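Local atomic coordinates of chitooligosaccharide oxidase (Gibberella zeae, PDB entry 6Y0R), a protein that oxidises the C1 hydroxyl of chitooligosaccharides to the corresponding lactone, using a bicovalently bound FAD and reducing molecular oxygen to hydrogen peroxide. Residues Ser203-Asn215 and Lys388-Asp400. Numbering follows the deposited sequence.
Sequences SDLFWGIRGAGAN and KPKPSDTAYVHRD. With FAD (flavin-adenine dinucleotide), chain B.
The indole of W207 reaches from helix 203-212 to S392, its NE1 giving a 2.9 Å hydrogen bond to S392 O that comes in above the carbonyl plane. With CG anti to the backbone N (chi1 -178°), the ring lies alongside the loop 388-400, and the peptide joining T394 to A395 passes over one face. Tryptophan suits this place because it pairs a broad apolar face with one edge donor. W207 O accepts a 3.2 Å bond from A395 N and a weak one from R210 N; Y396 N bonds weakly to R210 O. Helix 203-212 belongs to the FAD-binding PCMH-type domain, and further along the same segment G213 and A214 touch the adenine end of FAD. The loop connects strands 371-378 and 403-411 of the seven-stranded antiparallel sheet, so the contact joins the cofactor domain to that sheet. A bend at chi3 (-67°) brings the R210 guanidinium back over F206. Arginine offers two flat faces, one to F206, the opposite to T394 CG2, 3.6 Å from R210 NH2, and an in-plane NE-H for F206 O; together these limit the group's rotation. Threonine serves two neighbours, its OG1 accepting from R399 NH1. G211 must be glycine: at phi 140° a CB would jam against R210 O, and it would also hit Y396 N and A395 C. The small methyl of A395 fits against A212 CB at 4.1 Å, and L469 of helix 466-476 touches both alanines.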
ATOM      1  N   SER A 203      -2.957  -5.762 -22.818  1.00 22.66           N
ATOM      2  CA  SER A 203      -3.830  -5.994 -21.646  1.00 24.22           C
ATOM      3  C   SER A 203      -3.109  -6.904 -20.638  1.00 23.63           C
ATOM      4  O   SER A 203      -3.503  -6.877 -19.455  1.00 23.55           O
ATOM      5  CB  SER A 203      -5.165  -6.522 -22.032  1.00 29.30           C
ATOM      6  OG  SER A 203      -5.048  -7.831 -22.552  1.00 31.43           O
ATOM      7  N   ASP A 204      -2.126  -7.707 -21.090  1.00 23.58           N
ATOM      8  CA  ASP A 204      -1.331  -8.577 -20.174  1.00 22.23           C
ATOM      9  C   ASP A 204      -0.430  -7.711 -19.273  1.00 18.95           C
ATOM     10  O   ASP A 204      -0.359  -7.959 -18.049  1.00 21.03           O
ATOM     11  CB  ASP A 204      -0.558  -9.642 -20.963  1.00 23.75           C
ATOM     12  CG  ASP A 204       0.374  -9.128 -22.051  1.00 26.45           C
ATOM     13  OD1 ASP A 204       0.324  -7.936 -22.414  1.00 26.13           O
ATOM     14  OD2 ASP A 204       1.179  -9.953 -22.550  1.00 28.88           O
ATOM     15  N   LEU A 205       0.203  -6.699 -19.821  1.00 20.24           N
ATOM     16  CA  LEU A 205       1.027  -5.741 -19.064  1.00 21.24           C
ATOM     17  C   LEU A 205       0.092  -4.984 -18.115  1.00 19.99           C
ATOM     18  O   LEU A 205       0.450  -4.783 -16.954  1.00 20.06           O
ATOM     19  CB  LEU A 205       1.721  -4.750 -19.986  1.00 21.01           C
ATOM     20  CG  LEU A 205       2.596  -3.690 -19.331  1.00 21.27           C
ATOM     21  CD1 LEU A 205       3.755  -4.292 -18.537  1.00 20.29           C
ATOM     22  CD2 LEU A 205       3.137  -2.762 -20.379  1.00 23.56           C
ATOM     23  N   PHE A 206      -1.071  -4.561 -18.598  1.00 22.13           N
ATOM     24  CA  PHE A 206      -2.011  -3.766 -17.769  1.00 20.99           C
ATOM     25  C   PHE A 206      -2.515  -4.607 -16.591  1.00 20.60           C
ATOM     26  O   PHE A 206      -2.670  -4.063 -15.468  1.00 21.42           O
ATOM     27  CB  PHE A 206      -3.169  -3.249 -18.613  1.00 21.34           C
ATOM     28  CG  PHE A 206      -4.034  -2.266 -17.879  1.00 19.65           C
ATOM     29  CD1 PHE A 206      -3.505  -1.059 -17.463  1.00 20.91           C
ATOM     30  CD2 PHE A 206      -5.355  -2.562 -17.615  1.00 20.54           C
ATOM     31  CE1 PHE A 206      -4.299  -0.167 -16.763  1.00 20.51           C
ATOM     32  CE2 PHE A 206      -6.160  -1.645 -16.933  1.00 21.66           C
ATOM     33  CZ  PHE A 206      -5.628  -0.445 -16.541  1.00 19.76           C
ATOM     34  N   TRP A 207      -2.800  -5.885 -16.828  1.00 19.04           N
ATOM     35  CA  TRP A 207      -3.126  -6.863 -15.765  1.00 19.11           C
ATOM     36  C   TRP A 207      -1.972  -6.875 -14.737  1.00 18.67           C
ATOM     37  O   TRP A 207      -2.294  -6.859 -13.524  1.00 18.48           O
ATOM     38  CB  TRP A 207      -3.392  -8.233 -16.376  1.00 19.00           C
ATOM     39  CG  TRP A 207      -3.780  -9.280 -15.400  1.00 17.28           C
ATOM     40  CD1 TRP A 207      -5.010  -9.573 -14.925  1.00 19.01           C
ATOM     41  CD2 TRP A 207      -2.885 -10.225 -14.793  1.00 17.42           C
ATOM     42  NE1 TRP A 207      -4.952 -10.621 -14.063  1.00 19.75           N
ATOM     43  CE2 TRP A 207      -3.659 -11.041 -13.958  1.00 18.76           C
ATOM     44  CE3 TRP A 207      -1.509 -10.450 -14.920  1.00 18.67           C
ATOM     45  CZ2 TRP A 207      -3.094 -12.069 -13.201  1.00 20.18           C
ATOM     46  CZ3 TRP A 207      -0.958 -11.488 -14.191  1.00 18.36           C
ATOM     47  CH2 TRP A 207      -1.745 -12.259 -13.345  1.00 17.65           C
ATOM     48  N   GLY A 208      -0.716  -7.095 -15.168  1.00 17.29           N
ATOM     49  CA  GLY A 208       0.387  -7.234 -14.215  1.00 17.40           C
ATOM     50  C   GLY A 208       0.614  -5.984 -13.417  1.00 18.85           C
ATOM     51  O   GLY A 208       1.020  -6.091 -12.233  1.00 17.73           O
ATOM     52  N   ILE A 209       0.466  -4.802 -14.040  1.00 18.43           N
ATOM     53  CA  ILE A 209       0.767  -3.512 -13.349  1.00 21.37           C
ATOM     54  C   ILE A 209      -0.242  -3.323 -12.215  1.00 18.93           C
ATOM     55  O   ILE A 209       0.103  -2.639 -11.246  1.00 17.46           O
ATOM     56  CB  ILE A 209       0.806  -2.359 -14.372  1.00 27.48           C
ATOM     57  CG1 ILE A 209       2.256  -2.100 -14.804  1.00 28.31           C
ATOM     58  CG2 ILE A 209       0.145  -1.065 -13.913  1.00 33.66           C
ATOM     59  CD1 ILE A 209       2.854  -3.196 -15.529  1.00 36.89           C
ATOM     60  N   ARG A 210      -1.437  -3.872 -12.366  1.00 15.88           N
ATOM     61  CA  ARG A 210      -2.551  -3.714 -11.399  1.00 16.73           C
ATOM     62  C   ARG A 210      -2.364  -4.775 -10.317  1.00 15.86           C
ATOM     63  O   ARG A 210      -3.187  -5.678 -10.209  1.00 16.73           O
ATOM     64  CB  ARG A 210      -3.912  -3.721 -12.105  1.00 17.39           C
ATOM     65  CG  ARG A 210      -4.138  -2.490 -12.985  1.00 18.25           C
ATOM     66  CD  ARG A 210      -5.554  -2.472 -13.532  1.00 21.16           C
ATOM     67  NE  ARG A 210      -5.648  -3.608 -14.450  1.00 26.50           N
ATOM     68  CZ  ARG A 210      -6.775  -4.217 -14.853  1.00 27.74           C
ATOM     69  NH1 ARG A 210      -6.679  -5.270 -15.673  1.00 27.88           N
ATOM     70  NH2 ARG A 210      -7.966  -3.831 -14.399  1.00 25.06           N
ATOM     71  N   GLY A 211      -1.264  -4.671  -9.560  1.00 15.81           N
ATOM     72  CA  GLY A 211      -1.065  -5.485  -8.353  1.00 15.32           C
ATOM     73  C   GLY A 211       0.362  -5.967  -8.219  1.00 15.84           C
ATOM     74  O   GLY A 211       0.789  -6.303  -7.063  1.00 15.20           O
ATOM     75  N   ALA A 212       1.122  -6.033  -9.317  1.00 16.12           N
ATOM     76  CA  ALA A 212       2.538  -6.484  -9.294  1.00 15.87           C
ATOM     77  C   ALA A 212       3.372  -5.528 -10.140  1.00 16.96           C
ATOM     78  O   ALA A 212       4.337  -5.908 -10.803  1.00 16.85           O
ATOM     79  CB  ALA A 212       2.601  -7.921  -9.786  1.00 18.02           C
ATOM     80  N   GLY A 213       3.038  -4.243 -10.061  1.00 15.28           N
ATOM     81  CA  GLY A 213       3.540  -3.241 -11.013  1.00 15.19           C
ATOM     82  C   GLY A 213       4.976  -2.786 -10.834  1.00 17.52           C
ATOM     83  O   GLY A 213       5.351  -1.862 -11.582  1.00 21.13           O
ATOM     84  N   ALA A 214       5.799  -3.360  -9.958  1.00 16.21           N
ATOM     85  CA  ALA A 214       7.249  -3.068  -9.907  1.00 18.11           C
ATOM     86  C   ALA A 214       8.033  -3.947 -10.902  1.00 18.72           C
ATOM     87  O   ALA A 214       9.217  -3.669 -11.109  1.00 22.26           O
ATOM     88  CB  ALA A 214       7.785  -3.248  -8.528  1.00 18.93           C
ATOM     89  N   ASN A 215       7.372  -4.923 -11.507  1.00 16.84           N
ATOM     90  CA  ASN A 215       8.072  -6.077 -12.163  1.00 17.49           C
ATOM     91  C   ASN A 215       8.378  -5.810 -13.641  1.00 20.00           C
ATOM     92  O   ASN A 215       9.152  -6.608 -14.198  1.00 20.26           O
ATOM     93  CB  ASN A 215       7.245  -7.362 -12.049  1.00 17.89           C
ATOM     94  CG  ASN A 215       7.370  -7.993 -10.690  1.00 18.49           C
ATOM     95  OD1 ASN A 215       8.395  -8.586 -10.404  1.00 19.17           O
ATOM     96  ND2 ASN A 215       6.377  -7.809  -9.825  1.00 18.31           N
ATOM     97  N   LYS A 388     -15.204  -7.534  -5.165  1.00 20.50           N
ATOM     98  CA  LYS A 388     -16.104  -7.748  -6.336  1.00 22.37           C
ATOM     99  C   LYS A 388     -15.357  -8.440  -7.476  1.00 22.21           C
ATOM    100  O   LYS A 388     -15.805  -9.487  -7.981  1.00 21.05           O
ATOM    101  CB  LYS A 388     -16.769  -6.450  -6.779  1.00 24.57           C
ATOM    102  CG  LYS A 388     -17.691  -6.642  -7.961  1.00 26.14           C
ATOM    103  CD  LYS A 388     -18.477  -5.391  -8.253  1.00 30.25           C
ATOM    104  CE  LYS A 388     -19.108  -5.405  -9.641  1.00 30.47           C
ATOM    105  NZ  LYS A 388     -18.124  -5.232 -10.729  1.00 34.20           N
ATOM    106  N   PRO A 389     -14.178  -7.964  -7.926  1.00 19.04           N
ATOM    107  CA  PRO A 389     -13.412  -8.687  -8.941  1.00 18.98           C
ATOM    108  C   PRO A 389     -13.080 -10.102  -8.471  1.00 19.95           C
ATOM    109  O   PRO A 389     -12.890 -10.309  -7.306  1.00 20.33           O
ATOM    110  CB  PRO A 389     -12.150  -7.839  -9.169  1.00 18.82           C
ATOM    111  CG  PRO A 389     -12.534  -6.473  -8.656  1.00 19.72           C
ATOM    112  CD  PRO A 389     -13.452  -6.755  -7.496  1.00 17.65           C
ATOM    113  N   LYS A 390     -12.952 -11.050  -9.401  1.00 17.58           N
ATOM    114  CA  LYS A 390     -12.403 -12.372  -9.058  1.00 18.85           C
ATOM    115  C   LYS A 390     -10.907 -12.214  -8.824  1.00 18.93           C
ATOM    116  O   LYS A 390     -10.305 -11.325  -9.361  1.00 18.28           O
ATOM    117  CB  LYS A 390     -12.594 -13.355 -10.190  1.00 22.42           C
ATOM    118  CG  LYS A 390     -14.018 -13.822 -10.356  1.00 23.15           C
ATOM    119  CD  LYS A 390     -14.089 -14.830 -11.499  1.00 26.31           C
ATOM    120  CE  LYS A 390     -15.448 -15.499 -11.567  1.00 27.99           C
ATOM    121  NZ  LYS A 390     -15.408 -16.662 -12.485  1.00 29.21           N
ATOM    122  N   PRO A 391     -10.290 -13.128  -8.061  1.00 19.47           N
ATOM    123  CA  PRO A 391      -8.846 -13.102  -7.856  1.00 20.19           C
ATOM    124  C   PRO A 391      -8.002 -12.989  -9.131  1.00 19.91           C
ATOM    125  O   PRO A 391      -6.958 -12.306  -9.120  1.00 18.93           O
ATOM    126  CB  PRO A 391      -8.598 -14.434  -7.133  1.00 20.18           C
ATOM    127  CG  PRO A 391      -9.893 -14.685  -6.347  1.00 20.47           C
ATOM    128  CD  PRO A 391     -10.972 -14.162  -7.253  1.00 21.43           C
ATOM    129  N   SER A 392      -8.435 -13.579 -10.249  1.00 19.96           N
ATOM    130  CA  SER A 392      -7.648 -13.592 -11.494  1.00 21.41           C
ATOM    131  C   SER A 392      -7.905 -12.356 -12.358  1.00 20.39           C
ATOM    132  O   SER A 392      -7.247 -12.210 -13.366  1.00 19.75           O
ATOM    133  CB  SER A 392      -7.930 -14.889 -12.263  1.00 24.94           C
ATOM    134  OG  SER A 392      -9.309 -14.957 -12.547  1.00 29.90           O
ATOM    135  N   ASP A 393      -8.841 -11.460 -11.997  1.00 20.28           N
ATOM    136  CA  ASP A 393      -9.186 -10.301 -12.864  1.00 20.53           C
ATOM    137  C   ASP A 393      -8.057  -9.257 -12.949  1.00 19.67           C
ATOM    138  O   ASP A 393      -7.933  -8.535 -13.954  1.00 21.08           O
ATOM    139  CB  ASP A 393     -10.490  -9.668 -12.398  1.00 21.46           C
ATOM    140  CG  ASP A 393     -11.745 -10.454 -12.710  1.00 24.15           C
ATOM    141  OD1 ASP A 393     -11.680 -11.412 -13.530  1.00 26.28           O
ATOM    142  OD2 ASP A 393     -12.790 -10.110 -12.114  1.00 24.77           O
ATOM    143  N   THR A 394      -7.240  -9.112 -11.893  1.00 17.92           N
ATOM    144  CA  THR A 394      -6.052  -8.239 -11.876  1.00 17.20           C
ATOM    145  C   THR A 394      -4.937  -9.062 -11.217  1.00 16.93           C
ATOM    146  O   THR A 394      -5.255 -10.113 -10.664  1.00 17.04           O
ATOM    147  CB  THR A 394      -6.282  -6.954 -11.072  1.00 17.93           C
ATOM    148  OG1 THR A 394      -6.562  -7.277  -9.709  1.00 16.85           O
ATOM    149  CG2 THR A 394      -7.410  -6.100 -11.631  1.00 19.82           C
ATOM    150  N   ALA A 395      -3.709  -8.572 -11.244  1.00 17.92           N
ATOM    151  CA  ALA A 395      -2.603  -9.243 -10.513  1.00 17.60           C
ATOM    152  C   ALA A 395      -2.896  -9.254  -9.009  1.00 18.02           C
ATOM    153  O   ALA A 395      -2.396 -10.146  -8.309  1.00 15.17           O
ATOM    154  CB  ALA A 395      -1.311  -8.549 -10.829  1.00 17.65           C
ATOM    155  N   TYR A 396      -3.718  -8.338  -8.481  1.00 16.15           N
ATOM    156  CA  TYR A 396      -4.088  -8.297  -7.045  1.00 17.29           C
ATOM    157  C   TYR A 396      -4.993  -9.502  -6.739  1.00 18.12           C
ATOM    158  O   TYR A 396      -6.168  -9.592  -7.215  1.00 17.93           O
ATOM    159  CB  TYR A 396      -4.783  -6.981  -6.688  1.00 16.98           C
ATOM    160  CG  TYR A 396      -5.066  -6.851  -5.223  1.00 18.30           C
ATOM    161  CD1 TYR A 396      -6.211  -7.379  -4.655  1.00 18.18           C
ATOM    162  CD2 TYR A 396      -4.149  -6.224  -4.404  1.00 20.54           C
ATOM    163  CE1 TYR A 396      -6.453  -7.277  -3.298  1.00 21.48           C
ATOM    164  CE2 TYR A 396      -4.371  -6.122  -3.044  1.00 23.12           C
ATOM    165  CZ  TYR A 396      -5.525  -6.647  -2.492  1.00 27.01           C
ATOM    166  OH  TYR A 396      -5.757  -6.525  -1.150  1.00 38.08           O
ATOM    167  N   VAL A 397      -4.482 -10.454  -5.980  1.00 17.18           N
ATOM    168  CA  VAL A 397      -5.148 -11.768  -5.859  1.00 16.80           C
ATOM    169  C   VAL A 397      -6.158 -11.809  -4.710  1.00 16.93           C
ATOM    170  O   VAL A 397      -7.052 -12.663  -4.761  1.00 18.33           O
ATOM    171  CB  VAL A 397      -4.099 -12.877  -5.754  1.00 16.42           C
ATOM    172  CG1 VAL A 397      -3.518 -12.983  -4.357  1.00 15.78           C
ATOM    173  CG2 VAL A 397      -4.675 -14.222  -6.196  1.00 18.70           C
ATOM    174  N   HIS A 398      -6.019 -10.998  -3.662  1.00 15.40           N
ATOM    175  CA  HIS A 398      -6.720 -11.204  -2.371  1.00 16.05           C
ATOM    176  C   HIS A 398      -8.139 -10.620  -2.445  1.00 18.07           C
ATOM    177  O   HIS A 398      -8.487  -9.708  -1.661  1.00 18.06           O
ATOM    178  CB  HIS A 398      -5.868 -10.657  -1.217  1.00 18.59           C
ATOM    179  CG  HIS A 398      -4.551 -11.341  -1.085  1.00 18.45           C
ATOM    180  ND1 HIS A 398      -4.435 -12.727  -1.011  1.00 20.93           N
ATOM    181  CD2 HIS A 398      -3.296 -10.838  -0.937  1.00 20.02           C
ATOM    182  CE1 HIS A 398      -3.137 -13.015  -0.913  1.00 20.92           C
ATOM    183  NE2 HIS A 398      -2.438 -11.901  -0.866  1.00 19.46           N
ATOM    184  N   ARG A 399      -8.919 -11.122  -3.390  1.00 18.45           N
ATOM    185  CA  ARG A 399     -10.320 -10.667  -3.617  1.00 17.88           C
ATOM    186  C   ARG A 399     -11.311 -11.551  -2.853  1.00 20.92           C
ATOM    187  O   ARG A 399     -12.523 -11.178  -2.761  1.00 22.58           O
ATOM    188  CB  ARG A 399     -10.604 -10.781  -5.112  1.00 16.41           C
ATOM    189  CG  ARG A 399      -9.684  -9.965  -5.999  1.00 16.54           C
ATOM    190  CD  ARG A 399      -9.836  -8.463  -5.814  1.00 16.18           C
ATOM    191  NE  ARG A 399      -9.157  -7.672  -6.825  1.00 15.92           N
ATOM    192  CZ  ARG A 399      -9.201  -6.372  -6.921  1.00 17.15           C
ATOM    193  NH1 ARG A 399      -8.572  -5.777  -7.912  1.00 17.38           N
ATOM    194  NH2 ARG A 399      -9.952  -5.692  -6.065  1.00 16.63           N
ATOM    195  N   ASP A 400     -10.844 -12.711  -2.405  1.00 21.10           N
ATOM    196  CA  ASP A 400     -11.646 -13.771  -1.765  1.00 22.49           C
ATOM    197  C   ASP A 400     -11.569 -13.641  -0.236  1.00 22.25           C
ATOM    198  O   ASP A 400     -12.399 -14.231   0.473  1.00 27.62           O
ATOM    199  CB  ASP A 400     -11.144 -15.118  -2.317  1.00 26.77           C
ATOM    200  CG  ASP A 400      -9.650 -15.453  -2.061  1.00 32.71           C
ATOM    201  OD1 ASP A 400      -8.727 -14.545  -2.055  1.00 19.76           O
ATOM    202  OD2 ASP A 400      -9.370 -16.684  -1.880  1.00 41.16           O
TER
HETATM  203  PA  FAD B 501       8.278   3.264  -3.029  1.00 15.29           P
HETATM  204  O1A FAD B 501       9.167   2.782  -1.955  1.00 14.49           O
HETATM  205  O2A FAD B 501       8.693   4.395  -3.881  1.00 15.95           O
HETATM  206  O5B FAD B 501       7.877   2.066  -3.998  1.00 15.10           O
HETATM  207  C5B FAD B 501       7.179   0.911  -3.532  1.00 15.34           C
HETATM  208  C4B FAD B 501       7.366  -0.224  -4.523  1.00 15.19           C
HETATM  209  O4B FAD B 501       6.764   0.140  -5.791  1.00 14.90           O
HETATM  210  C3B FAD B 501       8.813  -0.609  -4.892  1.00 15.69           C
HETATM  211  O3B FAD B 501       8.887  -1.981  -5.302  1.00 16.54           O
HETATM  212  C2B FAD B 501       9.093   0.292  -6.086  1.00 15.29           C
HETATM  213  O2B FAD B 501      10.185  -0.131  -6.908  1.00 16.92           O
HETATM  214  C1B FAD B 501       7.768   0.241  -6.795  1.00 15.21           C
HETATM  215  N9A FAD B 501       7.474   1.401  -7.621  1.00 16.02           N
HETATM  216  C8A FAD B 501       7.235   2.673  -7.170  1.00 17.98           C
HETATM  217  N7A FAD B 501       6.999   3.526  -8.160  1.00 16.51           N
HETATM  218  C5A FAD B 501       7.102   2.757  -9.314  1.00 16.67           C
HETATM  219  C6A FAD B 501       6.970   3.075 -10.679  1.00 18.16           C
HETATM  220  N6A FAD B 501       6.651   4.307 -11.085  1.00 16.83           N
HETATM  221  N1A FAD B 501       7.165   2.088 -11.598  1.00 17.47           N
HETATM  222  C2A FAD B 501       7.504   0.869 -11.132  1.00 19.80           C
HETATM  223  N3A FAD B 501       7.632   0.448  -9.870  1.00 18.07           N
HETATM  224  C4A FAD B 501       7.422   1.449  -8.993  1.00 17.24           C
HETATM  225  N1  FAD B 501      -0.977   1.464   2.180  1.00 15.81           N
HETATM  226  C2  FAD B 501      -2.303   1.352   2.011  1.00 16.63           C
HETATM  227  O2  FAD B 501      -2.786   0.511   1.168  1.00 15.60           O
HETATM  228  N3  FAD B 501      -3.143   2.166   2.715  1.00 16.96           N
HETATM  229  C4  FAD B 501      -2.707   3.117   3.623  1.00 18.66           C
HETATM  230  O4  FAD B 501      -3.523   3.838   4.222  1.00 19.77           O
HETATM  231  C4X FAD B 501      -1.312   3.264   3.812  1.00 19.26           C
HETATM  232  N5  FAD B 501      -0.855   4.210   4.636  1.00 20.21           N
HETATM  233  C5X FAD B 501       0.507   4.411   4.690  1.00 18.99           C
HETATM  234  C6  FAD B 501       1.020   5.460   5.499  1.00 18.63           C
HETATM  235  C7  FAD B 501       2.383   5.680   5.597  1.00 17.73           C
HETATM  236  C7M FAD B 501       2.926   6.783   6.485  1.00 18.86           C
HETATM  237  C8  FAD B 501       3.301   4.868   4.812  1.00 16.24           C
HETATM  238  C8M FAD B 501       4.795   5.120   4.768  1.00 17.24           C
HETATM  239  C9  FAD B 501       2.774   3.804   4.050  1.00 18.27           C
HETATM  240  C9A FAD B 501       1.395   3.562   3.983  1.00 17.85           C
HETATM  241  N10 FAD B 501       0.885   2.526   3.182  1.00 17.13           N
HETATM  242  C10 FAD B 501      -0.498   2.360   3.038  1.00 17.39           C
HETATM  243  C1' FAD B 501       1.765   1.606   2.454  1.00 16.50           C
HETATM  244  C2' FAD B 501       2.017   2.091   1.025  1.00 16.12           C
HETATM  245  O2' FAD B 501       0.882   1.834   0.196  1.00 14.90           O
HETATM  246  C3' FAD B 501       3.225   1.361   0.497  1.00 17.02           C
HETATM  247  O3' FAD B 501       4.318   1.711   1.376  1.00 15.69           O
HETATM  248  C4' FAD B 501       3.498   1.771  -0.952  1.00 18.13           C
HETATM  249  O4' FAD B 501       4.175   0.728  -1.677  1.00 19.36           O
HETATM  250  C5' FAD B 501       4.320   3.028  -0.963  1.00 15.21           C
HETATM  251  O5' FAD B 501       4.434   3.559  -2.297  1.00 15.69           O
HETATM  252  P   FAD B 501       5.616   4.577  -2.575  1.00 14.90           P
HETATM  253  O1P FAD B 501       5.539   5.005  -3.993  1.00 15.18           O
HETATM  254  O2P FAD B 501       5.691   5.638  -1.539  1.00 15.29           O
HETATM  255  O3P FAD B 501       6.899   3.632  -2.280  1.00 15.28           O